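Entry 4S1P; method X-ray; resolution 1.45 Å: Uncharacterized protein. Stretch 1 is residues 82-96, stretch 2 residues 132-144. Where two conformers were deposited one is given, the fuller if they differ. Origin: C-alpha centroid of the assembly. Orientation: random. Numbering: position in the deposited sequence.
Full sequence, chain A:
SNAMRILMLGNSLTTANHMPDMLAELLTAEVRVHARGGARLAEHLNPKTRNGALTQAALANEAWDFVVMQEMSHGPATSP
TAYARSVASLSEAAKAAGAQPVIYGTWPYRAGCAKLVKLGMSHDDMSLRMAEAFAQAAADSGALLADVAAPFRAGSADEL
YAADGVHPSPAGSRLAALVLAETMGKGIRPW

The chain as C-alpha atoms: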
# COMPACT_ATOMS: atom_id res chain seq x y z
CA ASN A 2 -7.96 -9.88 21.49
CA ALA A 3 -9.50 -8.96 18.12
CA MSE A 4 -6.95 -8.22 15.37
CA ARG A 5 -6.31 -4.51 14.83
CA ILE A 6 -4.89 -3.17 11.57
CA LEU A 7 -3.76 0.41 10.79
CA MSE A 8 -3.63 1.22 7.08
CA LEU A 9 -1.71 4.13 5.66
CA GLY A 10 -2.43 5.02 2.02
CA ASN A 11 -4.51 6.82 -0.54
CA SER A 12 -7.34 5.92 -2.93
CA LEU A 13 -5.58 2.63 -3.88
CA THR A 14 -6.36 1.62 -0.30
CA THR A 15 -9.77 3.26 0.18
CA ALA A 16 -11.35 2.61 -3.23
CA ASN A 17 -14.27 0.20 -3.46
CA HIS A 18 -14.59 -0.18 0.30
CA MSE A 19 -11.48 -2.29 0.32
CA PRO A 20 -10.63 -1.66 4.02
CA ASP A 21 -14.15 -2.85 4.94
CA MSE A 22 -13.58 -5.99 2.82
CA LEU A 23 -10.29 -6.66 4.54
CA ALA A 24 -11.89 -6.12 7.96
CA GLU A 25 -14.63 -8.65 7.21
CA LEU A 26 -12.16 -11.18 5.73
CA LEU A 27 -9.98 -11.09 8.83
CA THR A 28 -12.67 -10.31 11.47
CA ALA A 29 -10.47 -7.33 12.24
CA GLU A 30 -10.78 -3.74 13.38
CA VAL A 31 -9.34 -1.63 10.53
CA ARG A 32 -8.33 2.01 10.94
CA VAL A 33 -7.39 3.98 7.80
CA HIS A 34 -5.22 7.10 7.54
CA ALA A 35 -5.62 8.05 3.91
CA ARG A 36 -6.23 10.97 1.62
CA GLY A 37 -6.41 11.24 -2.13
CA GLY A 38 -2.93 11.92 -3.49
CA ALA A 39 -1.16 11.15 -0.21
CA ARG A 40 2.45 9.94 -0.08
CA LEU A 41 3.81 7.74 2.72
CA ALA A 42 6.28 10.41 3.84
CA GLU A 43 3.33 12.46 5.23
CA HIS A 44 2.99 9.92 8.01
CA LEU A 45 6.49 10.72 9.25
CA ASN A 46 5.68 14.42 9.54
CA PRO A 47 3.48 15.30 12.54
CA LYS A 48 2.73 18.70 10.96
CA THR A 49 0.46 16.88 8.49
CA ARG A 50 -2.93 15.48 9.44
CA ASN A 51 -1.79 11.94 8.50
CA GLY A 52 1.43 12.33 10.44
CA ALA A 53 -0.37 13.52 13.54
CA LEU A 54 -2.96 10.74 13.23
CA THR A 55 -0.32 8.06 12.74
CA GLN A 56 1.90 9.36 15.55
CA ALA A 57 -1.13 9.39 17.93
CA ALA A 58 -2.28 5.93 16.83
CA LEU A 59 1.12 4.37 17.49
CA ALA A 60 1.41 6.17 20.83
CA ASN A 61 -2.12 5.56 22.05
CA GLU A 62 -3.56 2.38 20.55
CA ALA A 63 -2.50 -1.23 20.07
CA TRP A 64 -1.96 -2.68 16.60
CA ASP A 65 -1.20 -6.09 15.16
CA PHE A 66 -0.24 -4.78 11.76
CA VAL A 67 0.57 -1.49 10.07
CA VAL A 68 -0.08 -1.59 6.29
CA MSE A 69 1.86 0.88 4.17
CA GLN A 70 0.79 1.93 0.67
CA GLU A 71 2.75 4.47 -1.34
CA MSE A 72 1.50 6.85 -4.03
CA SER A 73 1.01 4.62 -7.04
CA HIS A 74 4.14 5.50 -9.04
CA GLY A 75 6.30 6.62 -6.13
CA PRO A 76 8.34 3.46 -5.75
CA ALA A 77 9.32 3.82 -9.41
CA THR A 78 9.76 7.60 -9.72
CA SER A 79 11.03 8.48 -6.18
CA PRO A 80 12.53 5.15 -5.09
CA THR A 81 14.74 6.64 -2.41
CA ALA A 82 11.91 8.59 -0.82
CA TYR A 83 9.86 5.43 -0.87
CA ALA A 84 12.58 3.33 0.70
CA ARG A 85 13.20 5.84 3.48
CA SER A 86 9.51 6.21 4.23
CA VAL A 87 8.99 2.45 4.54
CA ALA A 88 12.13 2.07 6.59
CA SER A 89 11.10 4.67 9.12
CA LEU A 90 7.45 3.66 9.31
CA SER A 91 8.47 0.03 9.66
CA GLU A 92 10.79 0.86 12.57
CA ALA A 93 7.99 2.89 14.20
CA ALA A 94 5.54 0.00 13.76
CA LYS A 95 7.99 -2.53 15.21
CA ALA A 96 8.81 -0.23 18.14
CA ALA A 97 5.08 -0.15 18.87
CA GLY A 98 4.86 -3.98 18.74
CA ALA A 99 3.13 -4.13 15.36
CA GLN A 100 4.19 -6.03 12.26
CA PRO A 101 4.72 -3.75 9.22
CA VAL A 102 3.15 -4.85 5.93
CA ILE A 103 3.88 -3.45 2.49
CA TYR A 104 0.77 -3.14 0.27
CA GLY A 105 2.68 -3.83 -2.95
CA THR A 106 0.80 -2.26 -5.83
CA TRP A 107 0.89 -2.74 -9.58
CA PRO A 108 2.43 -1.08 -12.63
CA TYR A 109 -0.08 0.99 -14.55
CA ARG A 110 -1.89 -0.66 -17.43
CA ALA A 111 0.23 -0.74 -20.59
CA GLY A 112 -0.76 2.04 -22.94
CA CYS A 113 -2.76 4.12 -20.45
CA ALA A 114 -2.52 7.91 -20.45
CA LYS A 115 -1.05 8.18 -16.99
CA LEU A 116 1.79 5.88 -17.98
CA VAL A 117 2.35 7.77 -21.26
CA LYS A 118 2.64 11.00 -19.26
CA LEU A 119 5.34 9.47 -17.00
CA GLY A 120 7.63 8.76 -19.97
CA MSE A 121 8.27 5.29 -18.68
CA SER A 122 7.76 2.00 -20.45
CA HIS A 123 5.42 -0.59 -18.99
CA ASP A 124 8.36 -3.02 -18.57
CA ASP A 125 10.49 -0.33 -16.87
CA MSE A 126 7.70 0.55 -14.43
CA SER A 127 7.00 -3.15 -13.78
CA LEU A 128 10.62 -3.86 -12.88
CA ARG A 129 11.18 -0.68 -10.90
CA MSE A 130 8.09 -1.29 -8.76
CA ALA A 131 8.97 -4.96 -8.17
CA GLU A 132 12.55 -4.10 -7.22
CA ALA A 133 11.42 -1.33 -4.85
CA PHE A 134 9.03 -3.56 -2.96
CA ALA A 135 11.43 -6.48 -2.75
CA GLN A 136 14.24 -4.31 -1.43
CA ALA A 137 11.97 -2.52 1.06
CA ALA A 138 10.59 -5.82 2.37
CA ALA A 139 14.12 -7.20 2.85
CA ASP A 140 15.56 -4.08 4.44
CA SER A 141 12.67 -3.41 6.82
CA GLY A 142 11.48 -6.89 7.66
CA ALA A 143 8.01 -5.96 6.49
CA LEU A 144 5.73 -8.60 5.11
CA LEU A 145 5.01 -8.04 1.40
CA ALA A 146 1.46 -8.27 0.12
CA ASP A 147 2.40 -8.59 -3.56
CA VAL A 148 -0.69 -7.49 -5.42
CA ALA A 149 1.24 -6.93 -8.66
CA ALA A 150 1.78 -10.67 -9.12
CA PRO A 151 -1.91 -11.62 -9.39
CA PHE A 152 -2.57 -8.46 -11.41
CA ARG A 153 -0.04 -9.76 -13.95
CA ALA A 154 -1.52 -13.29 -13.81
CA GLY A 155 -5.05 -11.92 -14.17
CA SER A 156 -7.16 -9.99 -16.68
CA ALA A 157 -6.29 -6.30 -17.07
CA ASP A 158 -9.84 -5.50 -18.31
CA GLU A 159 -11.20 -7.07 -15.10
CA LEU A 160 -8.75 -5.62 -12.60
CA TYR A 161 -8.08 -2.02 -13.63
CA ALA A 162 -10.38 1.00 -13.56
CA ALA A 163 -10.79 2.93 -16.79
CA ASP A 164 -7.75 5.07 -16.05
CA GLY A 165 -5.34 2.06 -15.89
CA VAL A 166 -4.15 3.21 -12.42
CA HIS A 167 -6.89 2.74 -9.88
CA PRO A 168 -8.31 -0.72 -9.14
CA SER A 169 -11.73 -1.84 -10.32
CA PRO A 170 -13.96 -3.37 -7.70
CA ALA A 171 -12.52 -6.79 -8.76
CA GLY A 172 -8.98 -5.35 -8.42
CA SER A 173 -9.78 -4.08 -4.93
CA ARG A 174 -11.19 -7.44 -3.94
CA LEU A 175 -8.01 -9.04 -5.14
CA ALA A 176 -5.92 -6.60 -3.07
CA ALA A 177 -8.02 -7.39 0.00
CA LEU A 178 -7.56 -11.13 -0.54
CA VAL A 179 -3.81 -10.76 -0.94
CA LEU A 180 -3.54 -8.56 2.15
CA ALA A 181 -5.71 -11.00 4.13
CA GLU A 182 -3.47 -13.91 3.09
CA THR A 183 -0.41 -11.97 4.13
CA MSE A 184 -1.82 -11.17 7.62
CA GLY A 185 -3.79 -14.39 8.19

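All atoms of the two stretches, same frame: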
# COMPACT_ATOMS: atom_id res chain seq x y z
N ALA A 82 12.93 8.11 -1.73
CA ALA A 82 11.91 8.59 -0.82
C ALA A 82 11.03 7.48 -0.33
O ALA A 82 10.69 7.41 0.85
CB ALA A 82 11.08 9.71 -1.45
N TYR A 83 10.66 6.60 -1.25
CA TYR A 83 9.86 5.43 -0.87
C TYR A 83 10.56 4.57 0.16
O TYR A 83 10.01 4.26 1.23
CB TYR A 83 9.51 4.62 -2.11
CG TYR A 83 8.81 3.31 -1.73
CD1 TYR A 83 7.63 3.34 -1.06
CD2 TYR A 83 9.41 2.09 -1.92
CE1 TYR A 83 6.99 2.19 -0.64
CE2 TYR A 83 8.81 0.93 -1.50
CZ TYR A 83 7.61 0.99 -0.85
OH TYR A 83 7.05 -0.19 -0.40
N ALA A 84 11.80 4.20 -0.16
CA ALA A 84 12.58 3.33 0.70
C ALA A 84 12.74 3.93 2.10
O ALA A 84 12.63 3.21 3.10
CB ALA A 84 13.93 3.04 0.09
N ARG A 85 13.02 5.22 2.18
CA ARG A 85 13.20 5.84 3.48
C ARG A 85 11.90 5.92 4.26
O ARG A 85 11.91 5.74 5.48
CB ARG A 85 13.82 7.23 3.35
CG ARG A 85 15.20 7.26 2.69
CD ARG A 85 16.21 6.30 3.34
NE ARG A 85 16.32 5.08 2.55
CZ ARG A 85 16.46 3.87 3.06
NH1 ARG A 85 16.53 3.70 4.38
NH2 ARG A 85 16.56 2.82 2.26
N SER A 86 10.79 6.14 3.56
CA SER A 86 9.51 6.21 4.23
C SER A 86 9.16 4.85 4.82
O SER A 86 8.72 4.75 5.97
CB SER A 86 8.41 6.69 3.29
OG SER A 86 8.60 8.04 2.88
N VAL A 87 9.30 3.80 4.02
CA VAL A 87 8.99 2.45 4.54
C VAL A 87 9.91 2.06 5.67
O VAL A 87 9.48 1.46 6.64
CB VAL A 87 9.07 1.39 3.42
CG1 VAL A 87 8.94 -0.02 4.00
CG2 VAL A 87 7.97 1.66 2.45
N ALA A 88 11.20 2.42 5.54
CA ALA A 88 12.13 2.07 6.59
C ALA A 88 11.72 2.70 7.92
O ALA A 88 11.68 2.04 8.97
CB ALA A 88 13.53 2.50 6.22
N SER A 89 11.39 3.98 7.89
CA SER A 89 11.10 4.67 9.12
C SER A 89 9.74 4.27 9.70
O SER A 89 9.61 4.10 10.91
CB SER A 89 11.23 6.17 8.91
OG SER A 89 12.60 6.51 8.69
N LEU A 90 8.74 4.11 8.82
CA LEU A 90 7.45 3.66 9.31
C LEU A 90 7.49 2.23 9.82
O LEU A 90 6.85 1.91 10.82
CB LEU A 90 6.41 3.75 8.20
CG LEU A 90 5.97 5.19 7.89
CD1 LEU A 90 5.21 5.25 6.59
CD2 LEU A 90 5.15 5.81 9.04
N SER A 91 8.30 1.40 9.18
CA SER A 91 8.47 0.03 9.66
C SER A 91 9.10 -0.01 11.05
O SER A 91 8.68 -0.78 11.88
CB SER A 91 9.27 -0.82 8.66
OG SER A 91 8.57 -0.99 7.46
N GLU A 92 10.16 0.78 11.25
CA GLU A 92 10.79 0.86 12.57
C GLU A 92 9.81 1.38 13.62
O GLU A 92 9.76 0.86 14.75
CB GLU A 92 12.05 1.75 12.53
CG GLU A 92 13.22 1.12 11.78
CD GLU A 92 13.52 -0.29 12.26
OE1 GLU A 92 13.49 -1.26 11.45
OE2 GLU A 92 13.77 -0.44 13.47
N ALA A 93 9.00 2.38 13.26
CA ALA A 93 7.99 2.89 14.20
C ALA A 93 6.95 1.82 14.54
O ALA A 93 6.56 1.66 15.70
CB ALA A 93 7.31 4.13 13.64
N ALA A 94 6.53 1.07 13.54
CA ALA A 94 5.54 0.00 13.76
C ALA A 94 6.13 -1.07 14.70
O ALA A 94 5.51 -1.48 15.68
CB ALA A 94 5.08 -0.59 12.43
N LYS A 95 7.35 -1.50 14.40
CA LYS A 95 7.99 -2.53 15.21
C LYS A 95 8.21 -2.05 16.64
O LYS A 95 8.01 -2.83 17.59
CB LYS A 95 9.31 -2.98 14.58
CG LYS A 95 9.14 -3.73 13.28
CD LYS A 95 10.40 -4.26 12.60
CE LYS A 95 11.31 -3.20 12.05
NZ LYS A 95 12.52 -3.82 11.42
N ALA A 96 8.60 -0.79 16.81
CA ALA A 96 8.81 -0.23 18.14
C ALA A 96 7.53 -0.20 18.94
O ALA A 96 7.57 -0.34 20.17
CB ALA A 96 9.38 1.17 18.03
N GLU A 132 11.27 -4.24 -7.93
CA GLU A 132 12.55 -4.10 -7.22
C GLU A 132 12.42 -3.29 -5.94
O GLU A 132 13.01 -3.61 -4.87
CB GLU A 132 13.62 -3.45 -8.11
CG GLU A 132 14.17 -4.40 -9.17
CD GLU A 132 15.29 -3.78 -9.99
OE1 GLU A 132 15.91 -2.79 -9.52
OE2 GLU A 132 15.54 -4.28 -11.11
N ALA A 133 11.66 -2.19 -6.03
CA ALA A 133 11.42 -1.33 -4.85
C ALA A 133 10.76 -2.08 -3.72
O ALA A 133 11.18 -1.98 -2.56
CB ALA A 133 10.60 -0.12 -5.21
N PHE A 134 9.70 -2.85 -4.03
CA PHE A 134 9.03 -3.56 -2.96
C PHE A 134 9.88 -4.68 -2.38
O PHE A 134 9.88 -4.89 -1.17
CB PHE A 134 7.69 -4.13 -3.46
CG PHE A 134 6.70 -3.04 -3.89
CD1 PHE A 134 6.46 -1.94 -3.07
CD2 PHE A 134 6.02 -3.14 -5.08
CE1 PHE A 134 5.57 -0.97 -3.44
CE2 PHE A 134 5.10 -2.15 -5.44
CZ PHE A 134 4.90 -1.08 -4.63
N ALA A 135 10.60 -5.39 -3.24
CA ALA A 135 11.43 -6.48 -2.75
C ALA A 135 12.53 -5.97 -1.83
O ALA A 135 12.81 -6.55 -0.76
CB ALA A 135 12.03 -7.23 -3.93
N GLN A 136 13.17 -4.87 -2.23
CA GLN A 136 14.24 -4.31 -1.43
C GLN A 136 13.70 -3.74 -0.11
O GLN A 136 14.30 -3.92 0.95
CB GLN A 136 15.00 -3.23 -2.20
CG GLN A 136 16.32 -2.88 -1.51
CD GLN A 136 17.28 -4.07 -1.44
OE1 GLN A 136 17.61 -4.67 -2.47
NE2 GLN A 136 17.73 -4.43 -0.23
N ALA A 137 12.52 -3.12 -0.15
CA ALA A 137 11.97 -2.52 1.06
C ALA A 137 11.52 -3.61 2.05
O ALA A 137 11.75 -3.46 3.27
CB ALA A 137 10.83 -1.57 0.70
N ALA A 138 11.01 -4.71 1.52
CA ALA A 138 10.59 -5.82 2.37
C ALA A 138 11.83 -6.39 3.05
O ALA A 138 11.81 -6.64 4.26
CB ALA A 138 9.85 -6.90 1.58
N ALA A 139 12.90 -6.59 2.29
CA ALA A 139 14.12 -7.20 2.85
C ALA A 139 14.78 -6.30 3.89
O ALA A 139 15.21 -6.77 4.95
CB ALA A 139 15.08 -7.50 1.74
N ASP A 140 14.89 -5.00 3.57
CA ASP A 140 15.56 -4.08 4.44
C ASP A 140 14.85 -3.82 5.75
O ASP A 140 15.50 -3.64 6.78
CB ASP A 140 15.79 -2.75 3.75
CG ASP A 140 16.85 -2.82 2.63
OD1 ASP A 140 17.53 -3.87 2.46
OD2 ASP A 140 16.99 -1.80 1.91
N SER A 141 13.52 -3.81 5.70
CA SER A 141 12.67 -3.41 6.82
C SER A 141 12.16 -4.57 7.65
O SER A 141 11.71 -4.40 8.78
CB SER A 141 11.44 -2.66 6.26
OG SER A 141 10.58 -3.56 5.55
N GLY A 142 12.15 -5.76 7.06
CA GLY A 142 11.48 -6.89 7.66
C GLY A 142 9.98 -6.84 7.57
O GLY A 142 9.30 -7.57 8.27
N ALA A 143 9.46 -6.02 6.69
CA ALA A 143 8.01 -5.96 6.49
C ALA A 143 7.54 -7.13 5.66
O ALA A 143 8.25 -7.60 4.76
CB ALA A 143 7.64 -4.64 5.83
N LEU A 144 6.33 -7.60 5.93
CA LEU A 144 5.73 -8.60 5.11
C LEU A 144 5.27 -7.93 3.81
O LEU A 144 4.79 -6.83 3.83
CB LEU A 144 4.50 -9.18 5.80
CG LEU A 144 4.73 -9.80 7.16
CD1 LEU A 144 3.39 -10.30 7.70
CD2 LEU A 144 5.76 -10.92 7.02

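Two helices, 82-96 and 132-141, run in roughly the same direction, their axes inclined by 31° and 9.5 Å apart at closest approach. Contacts recur along one side of the first helix at Tyr83, Val87, Ser91 and Lys95, a spacing of four residues that keeps successive side chains facing the same neighbour.

Tyr83 covers the most surface. Its CA-to-CB bond points toward the second helix, and chi1 in the t well carries the ring across the small side chains there: CE2 lies 3.9 Å from Ala137 CB, and CD2 4.1 Å from Ala133 CB. A methyl group leaves room for a broad ring, so alanine suits both positions. Farther out, Tyr83 meets Phe134, the two ring planes almost perpendicular at 89° and their centroids 5.7 Å apart; Tyr83 OH reaches the edge of the Phe134 ring, 3.2 Å from CD1. One turn along, Val87 CG1 continues the apolar contact, 4.1 Å from Ala137 CB.

Ser141, nearly as extensively covered, marks the change from apolar to polar chemistry. Its small side chain fits against Ser91, whose OG approaches Ser141 CB at 3.5 Å. Each hydroxyl is satisfied within its own stretch: Ser91 OG donates to Val87 O (2.7 Å), and Ser141 OG to Ala137 O (2.6 Å). Serine can thus be buried here without leaving its proton unpaired. Ser141 OG also accepts from Ala143 N (2.9 Å), tying the helix end to the following loop.

There the chain turns through Gly142, whose positive phi favours glycine, and Ser141 O is left to a partner across the interface. The long side chain of Lys95 supplies it, NZ donating to Ser141 O at 2.8 Å. The same NZ forms a salt bridge with Glu92 OE1 (2.7 Å), so the ammonium group is held between a carboxylate and a carbonyl.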